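Local coordinates for protein putative beta-glucosidase (Bifidobacterium adolescentis, PDB 5WAB) that acts as a glycoside hydrolase family 3 beta-glucosidase, cleaving beta-glucosidic linkages, and probably also releases arabinopyranose from ginsenoside Rb2, at residues N10-E15 against E33-P38; Y6-D11 against M277-V282; V404-G409 against E432-V437; I337-R342 against F375-T380. All coordinates share one frame; numbering follows the deposited sequence.

How the contacts relate
The four contacts form two pairs far apart in the molecule, their centres about 56 to 62 Å apart from one pair to the other. Contacts 1 and 2, centred 8 Å apart, share Asn10 and Asp11: the N-terminal segment touches the loop 33-38 on one side and helix 271-292, in the N-terminal family 3 domain, on another. Along the chain contact 4 follows, then contact 3; their centres lie 9 Å apart on the six-stranded mixed sheet of the C-terminal domain. There strand 334-337 sits between 403-409 and 373-376, and Ile337 pairs with Leu405 and Phe407, so these two contacts belong to one continuous core, separate from the N-terminal packing.

Contact 1: residues N10-E15 against E33-P38; sequences NDLTLE and EAKGIP
The chain at 10-15 leaves a short 3-10 turn at Asp11, runs extended through Leu12 and Thr13, and enters helix 14-19. Facing it, 33-38 makes a 3-10 turn at Glu33-Ala34 and bends at Gly36, which has a positive phi. The two backbones stay well apart: their nearest CA atoms, those of Asp11 and Lys35, are separated by 7.7 Å. Lys35 spans the gap. Its CG is anti to the carbonyl carbon (chi1 -62°) and the chain beyond is fully extended, which delivers Lys35 NZ to the carbonyl oxygen Asp11 O at 2.8 Å. The ammonium approaches in the plane of that carbonyl, with a C=O...N angle of 154°. On the way, Lys35 CD passes Leu12 CD2 at 3.8 Å, the two side chains running in opposite directions, while Thr13 CG2 crosses near NZ at 4.1 Å. Deeper down, Leu12 CD1 and Ile37 CD1 meet tip to tip at 4.2 Å. The same NZ forms a salt bridge with Glu16 OE1, which also accepts from Thr13 N; with Thr13 as N-cap, its side chain holding a backbone N of the first turn, this is consistent with a capping box. An alanine in place of Lys35 would lose the bond to Asp11 O and the Glu16 salt bridge, and would probably loosen the hold of loop 33-38 on the start of the helix. A carbonyl and a carboxylate thus grip one ammonium above a small apolar core, a combination that ties loop 33-38 to the helix N-terminus by charge and by packing together.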
loop_
_atom_site.group_PDB
_atom_site.type_symbol
_atom_site.label_atom_id
_atom_site.label_comp_id
_atom_site.label_asym_id
_atom_site.label_seq_id
_atom_site.Cartn_x
_atom_site.Cartn_y
_atom_site.Cartn_z
ATOM N N ASN A 10 20.685 -31.933 -5.475
ATOM C CA ASN A 10 21.542 -33.077 -5.772
ATOM C C ASN A 10 21.044 -34.353 -5.107
ATOM O O ASN A 10 21.354 -35.453 -5.581
ATOM C CB ASN A 10 22.975 -32.792 -5.321
ATOM C CG ASN A 10 23.595 -31.633 -6.066
ATOM O OD1 ASN A 10 23.303 -31.408 -7.238
ATOM N ND2 ASN A 10 24.470 -30.894 -5.389
ATOM N N ASP A 11 20.249 -34.229 -4.050
ATOM C CA ASP A 11 19.733 -35.375 -3.321
ATOM C C ASP A 11 18.394 -35.857 -3.860
ATOM O O ASP A 11 17.859 -36.849 -3.356
ATOM C CB ASP A 11 19.604 -35.024 -1.831
ATOM C CG ASP A 11 20.931 -34.615 -1.206
ATOM O OD1 ASP A 11 21.899 -35.394 -1.301
ATOM O OD2 ASP A 11 21.013 -33.513 -0.619
ATOM N N LEU A 12 17.856 -35.202 -4.884
ATOM C CA LEU A 12 16.530 -35.497 -5.402
ATOM C C LEU A 12 16.599 -36.178 -6.765
ATOM O O LEU A 12 17.480 -35.889 -7.583
ATOM C CB LEU A 12 15.709 -34.212 -5.523
ATOM C CG LEU A 12 15.656 -33.421 -4.218
ATOM C CD1 LEU A 12 14.916 -32.111 -4.415
ATOM C CD2 LEU A 12 15.045 -34.253 -3.094
ATOM N N THR A 13 15.641 -37.068 -7.011
ATOM C CA THR A 13 15.435 -37.598 -8.348
ATOM C C THR A 13 14.730 -36.548 -9.209
ATOM O O THR A 13 14.313 -35.488 -8.728
ATOM C CB THR A 13 14.609 -38.885 -8.308
ATOM O OG1 THR A 13 13.265 -38.578 -7.924
ATOM C CG2 THR A 13 15.185 -39.868 -7.305
ATOM N N LEU A 14 14.616 -36.838 -10.507
ATOM C CA LEU A 14 13.909 -35.920 -11.395
ATOM C C LEU A 14 12.465 -35.727 -10.953
ATOM O O LEU A 14 11.962 -34.595 -10.926
ATOM C CB LEU A 14 13.964 -36.427 -12.834
ATOM C CG LEU A 14 13.210 -35.598 -13.875
ATOM C CD1 LEU A 14 13.796 -34.208 -13.983
ATOM C CD2 LEU A 14 13.265 -36.304 -15.215
ATOM N N GLU A 15 11.779 -36.818 -10.600
ATOM C CA GLU A 15 10.382 -36.703 -10.193
ATOM C C GLU A 15 10.248 -35.874 -8.923
ATOM O O GLU A 15 9.278 -35.124 -8.761
ATOM C CB GLU A 15 9.765 -38.087 -9.993
ATOM C CG GLU A 15 9.552 -38.885 -11.271
ATOM C CD GLU A 15 10.793 -39.651 -11.697
ATOM O OE1 GLU A 15 11.859 -39.492 -11.061
ATOM O OE2 GLU A 15 10.698 -40.424 -12.672
ATOM N N GLU A 33 9.057 -35.397 2.400
ATOM C CA GLU A 33 9.441 -35.689 3.778
ATOM C C GLU A 33 10.474 -36.804 3.860
ATOM O O GLU A 33 11.243 -36.862 4.826
ATOM C CB GLU A 33 8.211 -36.040 4.614
ATOM C CG GLU A 33 7.405 -34.839 5.104
ATOM C CD GLU A 33 6.357 -34.385 4.101
ATOM O OE1 GLU A 33 6.263 -35.001 3.015
ATOM O OE2 GLU A 33 5.624 -33.414 4.401
ATOM N N ALA A 34 10.514 -37.696 2.866
ATOM C CA ALA A 34 11.479 -38.791 2.892
ATOM C C ALA A 34 12.913 -38.295 2.789
ATOM O O ALA A 34 13.840 -39.032 3.139
ATOM C CB ALA A 34 11.193 -39.775 1.759
ATOM N N LYS A 35 13.118 -37.071 2.314
ATOM C CA LYS A 35 14.456 -36.534 2.137
ATOM C C LYS A 35 14.606 -35.214 2.879
ATOM O O LYS A 35 15.433 -34.374 2.512
ATOM C CB LYS A 35 14.795 -36.396 0.656
ATOM C CG LYS A 35 14.793 -37.750 -0.038
ATOM C CD LYS A 35 15.377 -37.693 -1.427
ATOM C CE LYS A 35 15.515 -39.079 -2.000
ATOM N NZ LYS A 35 16.093 -39.028 -3.363
ATOM N N GLY A 36 13.805 -35.029 3.926
ATOM C CA GLY A 36 13.957 -33.896 4.816
ATOM C C GLY A 36 13.459 -32.571 4.299
ATOM O O GLY A 36 13.959 -31.525 4.724
ATOM N N ILE A 37 12.492 -32.579 3.392
ATOM C CA ILE A 37 11.900 -31.358 2.864
ATOM C C ILE A 37 10.424 -31.346 3.245
ATOM O O ILE A 37 9.587 -31.922 2.548
ATOM C CB ILE A 37 12.085 -31.254 1.341
ATOM C CG1 ILE A 37 13.568 -31.349 0.987
ATOM C CG2 ILE A 37 11.506 -29.941 0.834
ATOM C CD1 ILE A 37 13.832 -31.229 -0.492
ATOM N N PRO A 38 10.068 -30.692 4.346
ATOM C CA PRO A 38 8.662 -30.670 4.764
ATOM C C PRO A 38 7.830 -29.746 3.892
ATOM O O PRO A 38 8.314 -28.742 3.364
ATOM C CB PRO A 38 8.725 -30.158 6.207
ATOM C CG PRO A 38 10.154 -30.404 6.642
ATOM C CD PRO A 38 10.971 -30.212 5.404
#

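Contact 2: residues Y6-D11 against M277-V282; sequences YPSVND and MAQGMV
The Tyr6-Pro7 peptide bond is cis, and Pro7 CB lies over the centre of the Tyr6 ring. Pro7 then packs on Val282: its carbonyl oxygen, Pro7 O, sits 3.3 Å from Val282 CG1. The same oxygen accepts from a water at 2.7 Å, which in turn accepts from Gln279 NE2. Ser8 organises the turn. Its N donates to Asp11 OD2 through the anti lone pair, its O accepts from Asp11 N, and Ser8 OG accepts from Asn10 N at 3.3 Å, an ST turn. Val9 carries the contact. Val9 N donates to Gln279 OE1 at 2.8 Å, approaching nearly along the C=O axis (165°). Gln279 gets there with CG anti to its backbone N and a bend at chi2 (60°) that folds the amide back toward the loop. Val9 CG1 rests on Ala278 CB at 3.7 Å, while Val9 CG2 is pressed to 3.0 Å from Gln279 OE1, a tight fit. Asp283 OD1 takes another bond from Gln279 NE2. The amide is therefore held at both ends, OE1 by the Val9 backbone and NE2 by water and carboxylate, which fixes its flip and clamps the N-terminal segment to the helix.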
loop_
_atom_site.group_PDB
_atom_site.type_symbol
_atom_site.label_atom_id
_atom_site.label_comp_id
_atom_site.label_asym_id
_atom_site.label_seq_id
_atom_site.Cartn_x
_atom_site.Cartn_y
_atom_site.Cartn_z
ATOM N N TYR A 6 22.786 -31.054 2.962
ATOM C CA TYR A 6 21.580 -31.850 2.818
ATOM C C TYR A 6 20.432 -31.186 3.568
ATOM O O TYR A 6 20.590 -30.836 4.742
ATOM C CB TYR A 6 21.826 -33.258 3.345
ATOM C CG TYR A 6 20.685 -34.224 3.163
ATOM C CD1 TYR A 6 19.684 -34.326 4.113
ATOM C CD2 TYR A 6 20.630 -35.059 2.057
ATOM C CE1 TYR A 6 18.643 -35.224 3.959
ATOM C CE2 TYR A 6 19.596 -35.960 1.892
ATOM C CZ TYR A 6 18.607 -36.039 2.848
ATOM O OH TYR A 6 17.575 -36.933 2.693
ATOM N N PRO A 7 19.264 -31.008 2.932
ATOM C CA PRO A 7 19.058 -31.462 1.548
ATOM C C PRO A 7 19.304 -30.384 0.485
ATOM O O PRO A 7 19.251 -29.192 0.792
ATOM C CB PRO A 7 17.585 -31.868 1.551
ATOM C CG PRO A 7 16.959 -30.877 2.503
ATOM C CD PRO A 7 17.995 -30.616 3.575
ATOM N N SER A 8 19.594 -30.818 -0.745
ATOM C CA SER A 8 19.678 -29.954 -1.919
ATOM C C SER A 8 19.048 -30.695 -3.090
ATOM O O SER A 8 18.571 -31.823 -2.943
ATOM C CB SER A 8 21.126 -29.558 -2.241
ATOM O OG SER A 8 21.869 -30.664 -2.723
ATOM N N VAL A 9 19.069 -30.072 -4.275
ATOM C CA VAL A 9 18.534 -30.752 -5.453
ATOM C C VAL A 9 19.420 -31.904 -5.899
ATOM O O VAL A 9 18.956 -32.783 -6.634
ATOM C CB VAL A 9 18.314 -29.797 -6.639
ATOM C CG1 VAL A 9 16.995 -29.068 -6.494
ATOM C CG2 VAL A 9 19.483 -28.840 -6.785
ATOM N N ASN A 10 20.685 -31.933 -5.475
ATOM C CA ASN A 10 21.542 -33.077 -5.772
ATOM C C ASN A 10 21.044 -34.353 -5.107
ATOM O O ASN A 10 21.354 -35.453 -5.581
ATOM C CB ASN A 10 22.975 -32.792 -5.321
ATOM C CG ASN A 10 23.595 -31.633 -6.066
ATOM O OD1 ASN A 10 23.303 -31.408 -7.238
ATOM N ND2 ASN A 10 24.470 -30.894 -5.389
ATOM N N ASP A 11 20.249 -34.229 -4.050
ATOM C CA ASP A 11 19.733 -35.375 -3.321
ATOM C C ASP A 11 18.394 -35.857 -3.860
ATOM O O ASP A 11 17.859 -36.849 -3.356
ATOM C CB ASP A 11 19.604 -35.024 -1.831
ATOM C CG ASP A 11 20.931 -34.615 -1.206
ATOM O OD1 ASP A 11 21.899 -35.394 -1.301
ATOM O OD2 ASP A 11 21.013 -33.513 -0.619
ATOM N N MET A 277 15.154 -23.691 -10.333
ATOM C CA MET A 277 13.802 -23.492 -9.823
ATOM C C MET A 277 13.518 -24.365 -8.608
ATOM O O MET A 277 12.950 -23.890 -7.619
ATOM C CB MET A 277 12.790 -23.770 -10.933
ATOM C CG MET A 277 12.786 -22.735 -12.042
ATOM S SD MET A 277 12.225 -21.114 -11.450
ATOM C CE MET A 277 13.760 -20.234 -11.193
ATOM N N ALA A 278 13.917 -25.643 -8.660
ATOM C CA ALA A 278 13.635 -26.566 -7.563
ATOM C C ALA A 278 14.531 -26.304 -6.359
ATOM O O ALA A 278 14.090 -26.435 -5.212
ATOM C CB ALA A 278 13.795 -28.010 -8.039
ATOM N N GLN A 279 15.799 -25.957 -6.596
ATOM C CA GLN A 279 16.693 -25.652 -5.483
ATOM C C GLN A 279 16.194 -24.452 -4.697
ATOM O O GLN A 279 16.297 -24.421 -3.465
ATOM C CB GLN A 279 18.112 -25.401 -5.995
ATOM C CG GLN A 279 19.118 -25.033 -4.910
ATOM C CD GLN A 279 19.274 -26.117 -3.858
ATOM O OE1 GLN A 279 19.338 -27.308 -4.171
ATOM N NE2 GLN A 279 19.334 -25.707 -2.601
ATOM N N GLY A 280 15.633 -23.465 -5.390
ATOM C CA GLY A 280 15.051 -22.333 -4.693
ATOM C C GLY A 280 13.969 -22.758 -3.721
ATOM O O GLY A 280 13.872 -22.224 -2.614
ATOM N N MET A 281 13.163 -23.752 -4.112
ATOM C CA MET A 281 12.130 -24.263 -3.218
ATOM C C MET A 281 12.742 -24.981 -2.024
ATOM O O MET A 281 12.164 -24.953 -0.929
ATOM C CB MET A 281 11.189 -25.192 -3.979
ATOM C CG MET A 281 10.394 -24.496 -5.070
ATOM S SD MET A 281 9.652 -22.937 -4.537
ATOM C CE MET A 281 8.607 -23.481 -3.179
ATOM N N VAL A 282 13.892 -25.638 -2.221
ATOM C CA VAL A 282 14.624 -26.218 -1.099
ATOM C C VAL A 282 15.158 -25.117 -0.192
ATOM O O VAL A 282 15.069 -25.210 1.037
ATOM C CB VAL A 282 15.757 -27.130 -1.606
ATOM C CG1 VAL A 282 16.549 -27.692 -0.437
ATOM C CG2 VAL A 282 15.201 -28.257 -2.452
HETATM O O HOH W 1 20.565 -26.966 0.037
#

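Contact 3: residues V404-G409 against E432-V437; sequences VLMFLG and ELLKAV
Flat groups play almost no part between 404-409 and 432-437. Phe407, the one ring within either segment, leaves the strand on the side turned from helix 428-438 and meets Phe362 with the ring planes at about 45°. Two other rings lie at the margins: Phe379 touches both Leu408 and Leu433, and Trp459 touches Leu434. What fills the interface itself is aliphatic, with Met406 at its middle. Its CG is anti to the backbone N and chi2 is anti as well, so the chain reaches straight out from the sheet before bending at chi3 (-55°). That bend sets Met406 SD against Leu434, 4.0 Å from Leu434 CD1, the two side chains crossing obliquely, and turns the terminal methyl toward the next turn of the helix. There Met406 CE meets Val437 tip to tip and fits between its branches, 3.7 Å from Val437 CG1 and equally far from CG2. The strand and the helix belong to a beta-alpha-beta unit, 403-409, 428-438 and 444-449, in the C-terminal domain of this family 3 enzyme. Their short segments run nearly antiparallel, at 163°, with axes 10.6 Å apart, as expected of a helix that returns the chain between two parallel strands. Val404 and Leu408, on the same face of the strand as Met406, flank it: Val404 CG1 lies 4.4 Å from Val437 CG1, and Leu408 CD1 lies 4.3 Å from Leu434 CD2. At the strand's C-terminal end the backbone N of Gly409 is hydrogen-bonded to Gln430 OE1, in the first turn of the same helix.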
loop_
_atom_site.group_PDB
_atom_site.type_symbol
_atom_site.label_atom_id
_atom_site.label_comp_id
_atom_site.label_asym_id
_atom_site.label_seq_id
_atom_site.Cartn_x
_atom_site.Cartn_y
_atom_site.Cartn_z
ATOM N N VAL A 404 -22.566 15.335 18.043
ATOM C CA VAL A 404 -23.065 14.115 17.424
ATOM C C VAL A 404 -21.916 13.500 16.637
ATOM O O VAL A 404 -21.341 14.144 15.751
ATOM C CB VAL A 404 -24.303 14.365 16.547
ATOM C CG1 VAL A 404 -24.107 15.555 15.653
ATOM C CG2 VAL A 404 -24.633 13.125 15.725
ATOM N N LEU A 405 -21.562 12.268 16.990
ATOM C CA LEU A 405 -20.557 11.484 16.278
ATOM C C LEU A 405 -21.292 10.562 15.313
ATOM O O LEU A 405 -21.865 9.549 15.722
ATOM C CB LEU A 405 -19.697 10.702 17.264
ATOM C CG LEU A 405 -18.954 11.565 18.285
ATOM C CD1 LEU A 405 -18.159 10.708 19.262
ATOM C CD2 LEU A 405 -18.054 12.566 17.575
ATOM N N MET A 406 -21.289 10.921 14.032
ATOM C CA MET A 406 -21.996 10.164 13.010
ATOM C C MET A 406 -21.011 9.313 12.228
ATOM O O MET A 406 -20.043 9.833 11.664
ATOM C CB MET A 406 -22.744 11.086 12.055
ATOM C CG MET A 406 -23.642 10.329 11.108
ATOM S SD MET A 406 -24.716 11.450 10.227
ATOM C CE MET A 406 -25.462 12.289 11.619
ATOM N N PHE A 407 -21.273 8.010 12.178
ATOM C CA PHE A 407 -20.375 7.049 11.543
ATOM C C PHE A 407 -20.966 6.632 10.201
ATOM O O PHE A 407 -21.994 5.949 10.149
ATOM C CB PHE A 407 -20.147 5.850 12.460
ATOM C CG PHE A 407 -19.285 6.163 13.650
ATOM C CD1 PHE A 407 -19.780 6.919 14.703
ATOM C CD2 PHE A 407 -17.985 5.704 13.720
ATOM C CE1 PHE A 407 -18.997 7.212 15.800
ATOM C CE2 PHE A 407 -17.192 5.993 14.819
ATOM C CZ PHE A 407 -17.699 6.747 15.856
ATOM N N LEU A 408 -20.318 7.050 9.121
ATOM C CA LEU A 408 -20.769 6.791 7.765
ATOM C C LEU A 408 -19.705 6.000 7.006
ATOM O O LEU A 408 -18.595 5.768 7.498
ATOM C CB LEU A 408 -21.076 8.109 7.057
ATOM C CG LEU A 408 -21.950 9.054 7.882
ATOM C CD1 LEU A 408 -22.084 10.419 7.209
ATOM C CD2 LEU A 408 -23.314 8.420 8.134
ATOM N N GLY A 409 -20.037 5.608 5.786
ATOM C CA GLY A 409 -19.070 4.923 4.967
ATOM C C GLY A 409 -19.717 3.849 4.117
ATOM O O GLY A 409 -20.928 3.846 3.896
ATOM N N GLU A 432 -28.561 11.615 3.059
ATOM C CA GLU A 432 -29.838 12.204 3.450
ATOM C C GLU A 432 -29.959 12.309 4.963
ATOM O O GLU A 432 -30.448 13.318 5.483
ATOM C CB GLU A 432 -31.004 11.395 2.883
ATOM C CG GLU A 432 -31.252 11.603 1.400
ATOM C CD GLU A 432 -32.159 10.540 0.813
ATOM O OE1 GLU A 432 -31.675 9.716 0.004
ATOM O OE2 GLU A 432 -33.358 10.521 1.176
ATOM N N LEU A 433 -29.520 11.276 5.686
ATOM C CA LEU A 433 -29.577 11.323 7.144
ATOM C C LEU A 433 -28.684 12.426 7.691
ATOM O O LEU A 433 -29.063 13.131 8.635
ATOM C CB LEU A 433 -29.180 9.973 7.733
ATOM C CG LEU A 433 -29.035 9.978 9.253
ATOM C CD1 LEU A 433 -30.390 10.117 9.913
ATOM C CD2 LEU A 433 -28.337 8.717 9.722
ATOM N N LEU A 434 -27.491 12.586 7.116
ATOM C CA LEU A 434 -26.604 13.658 7.548
ATOM C C LEU A 434 -27.246 15.025 7.336
ATOM O O LEU A 434 -27.186 15.888 8.222
ATOM C CB LEU A 434 -25.273 13.565 6.804
ATOM C CG LEU A 434 -24.286 14.722 6.996
ATOM C CD1 LEU A 434 -23.957 14.944 8.468
ATOM C CD2 LEU A 434 -23.017 14.475 6.186
ATOM N N LYS A 435 -27.884 15.236 6.179
ATOM C CA LYS A 435 -28.560 16.507 5.927
ATOM C C LYS A 435 -29.670 16.750 6.939
ATOM O O LYS A 435 -29.833 17.871 7.436
ATOM C CB LYS A 435 -29.136 16.538 4.508
ATOM C CG LYS A 435 -28.106 16.574 3.384
ATOM C CD LYS A 435 -28.726 16.176 2.043
ATOM C CE LYS A 435 -27.964 16.781 0.863
ATOM N NZ LYS A 435 -26.507 16.460 0.886
ATOM N N ALA A 436 -30.436 15.707 7.266
ATOM C CA ALA A 436 -31.532 15.856 8.217
ATOM C C ALA A 436 -31.011 16.133 9.619
ATOM O O ALA A 436 -31.570 16.966 10.341
ATOM C CB ALA A 436 -32.408 14.606 8.207
ATOM N N VAL A 437 -29.950 15.440 10.029
ATOM C CA VAL A 437 -29.386 15.695 11.348
ATOM C C VAL A 437 -28.814 17.108 11.417
ATOM O O VAL A 437 -28.980 17.809 12.423
ATOM C CB VAL A 437 -28.334 14.623 11.694
ATOM C CG1 VAL A 437 -27.539 15.019 12.933
ATOM C CG2 VAL A 437 -29.005 13.269 11.896
#

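Contact 4: residues I337-R342 against F375-T380; sequences IGEFAR and FAPGFT
Backbone pairing comes first. Ile337 bridges Ala376 in parallel register, and Gly338 N donates to Ala376 O at 3.2 Å, in the plane of that carbonyl. Ile337 CA makes a CA-H...O contact to the same atom. The backbones stay close one step on, the CA atoms of Glu339 and Pro377 4.6 Å apart. The charged interaction lies within 337-342: Arg342 grips Glu339 side-on, NH2 to OE1 at 2.7 Å and NE to OE2 at 3.1 Å, both through syn lone pairs. Thr343 OG1 is a further partner of OE2. Phe375 CE2 stands over the centre of one face of the Arg342 guanidinium at 3.6 Å, ring and guanidinium planes 69° apart, so they do not stack flat. Pro377 packs against the ion pair, Pro377 CB 3.4 Å from Glu339 OE1 and Pro377 CG near Arg342 NH2. Aromatic packing fills the other flank. Phe340 CE2 meets Phe379 CE1 at 3.7 Å, the rings inclined at 57°, and Phe379 CE2 reaches Gly338 CA at 3.5 Å, with Glu339 N over one face of its ring. An alanine at Glu339 would remove both bonds to Arg342 and would probably let the guanidinium drift from Phe375 and Pro377. Buried rings on one flank and an ion pair of probably largely offset charges on the other thus join two loops at the C-terminal ends of adjacent parallel strands.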
loop_
_atom_site.group_PDB
_atom_site.type_symbol
_atom_site.label_atom_id
_atom_site.label_comp_id
_atom_site.label_asym_id
_atom_site.label_seq_id
_atom_site.Cartn_x
_atom_site.Cartn_y
_atom_site.Cartn_z
ATOM N N ILE A 337 -24.505 8.230 16.116
ATOM C CA ILE A 337 -25.445 7.867 15.062
ATOM C C ILE A 337 -24.699 7.122 13.964
ATOM O O ILE A 337 -23.594 7.510 13.577
ATOM C CB ILE A 337 -26.171 9.103 14.485
ATOM C CG1 ILE A 337 -26.931 9.847 15.583
ATOM C CG2 ILE A 337 -27.133 8.706 13.377
ATOM C CD1 ILE A 337 -27.640 11.073 15.083
ATOM N N GLY A 338 -25.309 6.052 13.463
ATOM C CA GLY A 338 -24.702 5.275 12.386
ATOM C C GLY A 338 -24.444 3.854 12.844
ATOM O O GLY A 338 -23.806 3.607 13.868
ATOM N N GLU A 339 -24.952 2.900 12.057
ATOM C CA GLU A 339 -24.841 1.486 12.400
ATOM C C GLU A 339 -23.389 1.019 12.459
ATOM O O GLU A 339 -23.102 -0.008 13.084
ATOM C CB GLU A 339 -25.641 0.649 11.395
ATOM C CG GLU A 339 -25.728 -0.837 11.709
ATOM C CD GLU A 339 -26.316 -1.106 13.077
ATOM O OE1 GLU A 339 -27.244 -0.372 13.479
ATOM O OE2 GLU A 339 -25.858 -2.055 13.747
ATOM N N PHE A 340 -22.470 1.737 11.809
ATOM C CA PHE A 340 -21.060 1.372 11.877
ATOM C C PHE A 340 -20.534 1.420 13.307
ATOM O O PHE A 340 -19.566 0.726 13.636
ATOM C CB PHE A 340 -20.225 2.301 10.992
ATOM C CG PHE A 340 -20.503 2.163 9.521
ATOM C CD1 PHE A 340 -20.036 1.067 8.814
ATOM C CD2 PHE A 340 -21.208 3.139 8.841
ATOM C CE1 PHE A 340 -20.283 0.943 7.456
ATOM C CE2 PHE A 340 -21.456 3.019 7.485
ATOM C CZ PHE A 340 -20.994 1.919 6.793
ATOM N N ALA A 341 -21.151 2.234 14.166
ATOM C CA ALA A 341 -20.695 2.325 15.548
ATOM C C ALA A 341 -21.036 1.076 16.347
ATOM O O ALA A 341 -20.329 0.748 17.306
ATOM C CB ALA A 341 -21.294 3.557 16.215
ATOM N N ARG A 342 -22.111 0.380 15.987
ATOM C CA ARG A 342 -22.469 -0.870 16.645
ATOM C C ARG A 342 -22.006 -2.098 15.875
ATOM O O ARG A 342 -21.547 -3.067 16.487
ATOM C CB ARG A 342 -23.979 -0.927 16.893
ATOM C CG ARG A 342 -24.436 -2.187 17.599
ATOM C CD ARG A 342 -25.920 -2.144 17.877
ATOM N NE ARG A 342 -26.702 -1.727 16.724
ATOM C CZ ARG A 342 -28.026 -1.638 16.732
ATOM N NH1 ARG A 342 -28.696 -1.943 17.835
ATOM N NH2 ARG A 342 -28.681 -1.250 15.646
ATOM N N PHE A 375 -27.499 6.375 21.465
ATOM C CA PHE A 375 -27.236 5.750 20.180
ATOM C C PHE A 375 -28.510 5.636 19.360
ATOM O O PHE A 375 -29.582 5.338 19.893
ATOM C CB PHE A 375 -26.611 4.368 20.359
ATOM C CG PHE A 375 -26.483 3.593 19.082
ATOM C CD1 PHE A 375 -25.579 3.981 18.108
ATOM C CD2 PHE A 375 -27.238 2.451 18.875
ATOM C CE1 PHE A 375 -25.451 3.261 16.936
ATOM C CE2 PHE A 375 -27.110 1.722 17.712
ATOM C CZ PHE A 375 -26.218 2.129 16.738
ATOM N N ALA A 376 -28.379 5.882 18.058
ATOM C CA ALA A 376 -29.445 5.664 17.111
ATOM C C ALA A 376 -28.796 5.092 15.857
ATOM O O ALA A 376 -27.822 5.675 15.346
ATOM C CB ALA A 376 -30.212 6.949 16.788
ATOM N N PRO A 377 -29.280 3.954 15.353
ATOM C CA PRO A 377 -28.669 3.390 14.134
ATOM C C PRO A 377 -28.744 4.335 12.951
ATOM O O PRO A 377 -27.780 4.445 12.185
ATOM C CB PRO A 377 -29.480 2.107 13.895
ATOM C CG PRO A 377 -30.111 1.793 15.219
ATOM C CD PRO A 377 -30.374 3.115 15.869
ATOM N N GLY A 378 -29.859 5.036 12.790
ATOM C CA GLY A 378 -30.032 5.973 11.685
ATOM C C GLY A 378 -30.291 5.339 10.346
ATOM O O GLY A 378 -31.219 5.739 9.637
ATOM N N PHE A 379 -29.492 4.343 9.978
ATOM C CA PHE A 379 -29.614 3.692 8.684
ATOM C C PHE A 379 -29.163 2.246 8.828
ATOM O O PHE A 379 -28.594 1.847 9.847
ATOM C CB PHE A 379 -28.804 4.430 7.612
ATOM C CG PHE A 379 -27.348 4.593 7.958
ATOM C CD1 PHE A 379 -26.412 3.653 7.557
ATOM C CD2 PHE A 379 -26.915 5.687 8.688
ATOM C CE1 PHE A 379 -25.074 3.804 7.876
ATOM C CE2 PHE A 379 -25.578 5.841 9.012
ATOM C CZ PHE A 379 -24.659 4.900 8.606
ATOM N N THR A 380 -29.428 1.459 7.795
ATOM C CA THR A 380 -29.002 0.070 7.756
ATOM C C THR A 380 -27.822 -0.099 6.808
ATOM O O THR A 380 -27.599 0.707 5.902
ATOM C CB THR A 380 -30.163 -0.832 7.337
ATOM O OG1 THR A 380 -30.723 -0.351 6.111
ATOM C CG2 THR A 380 -31.234 -0.835 8.411
#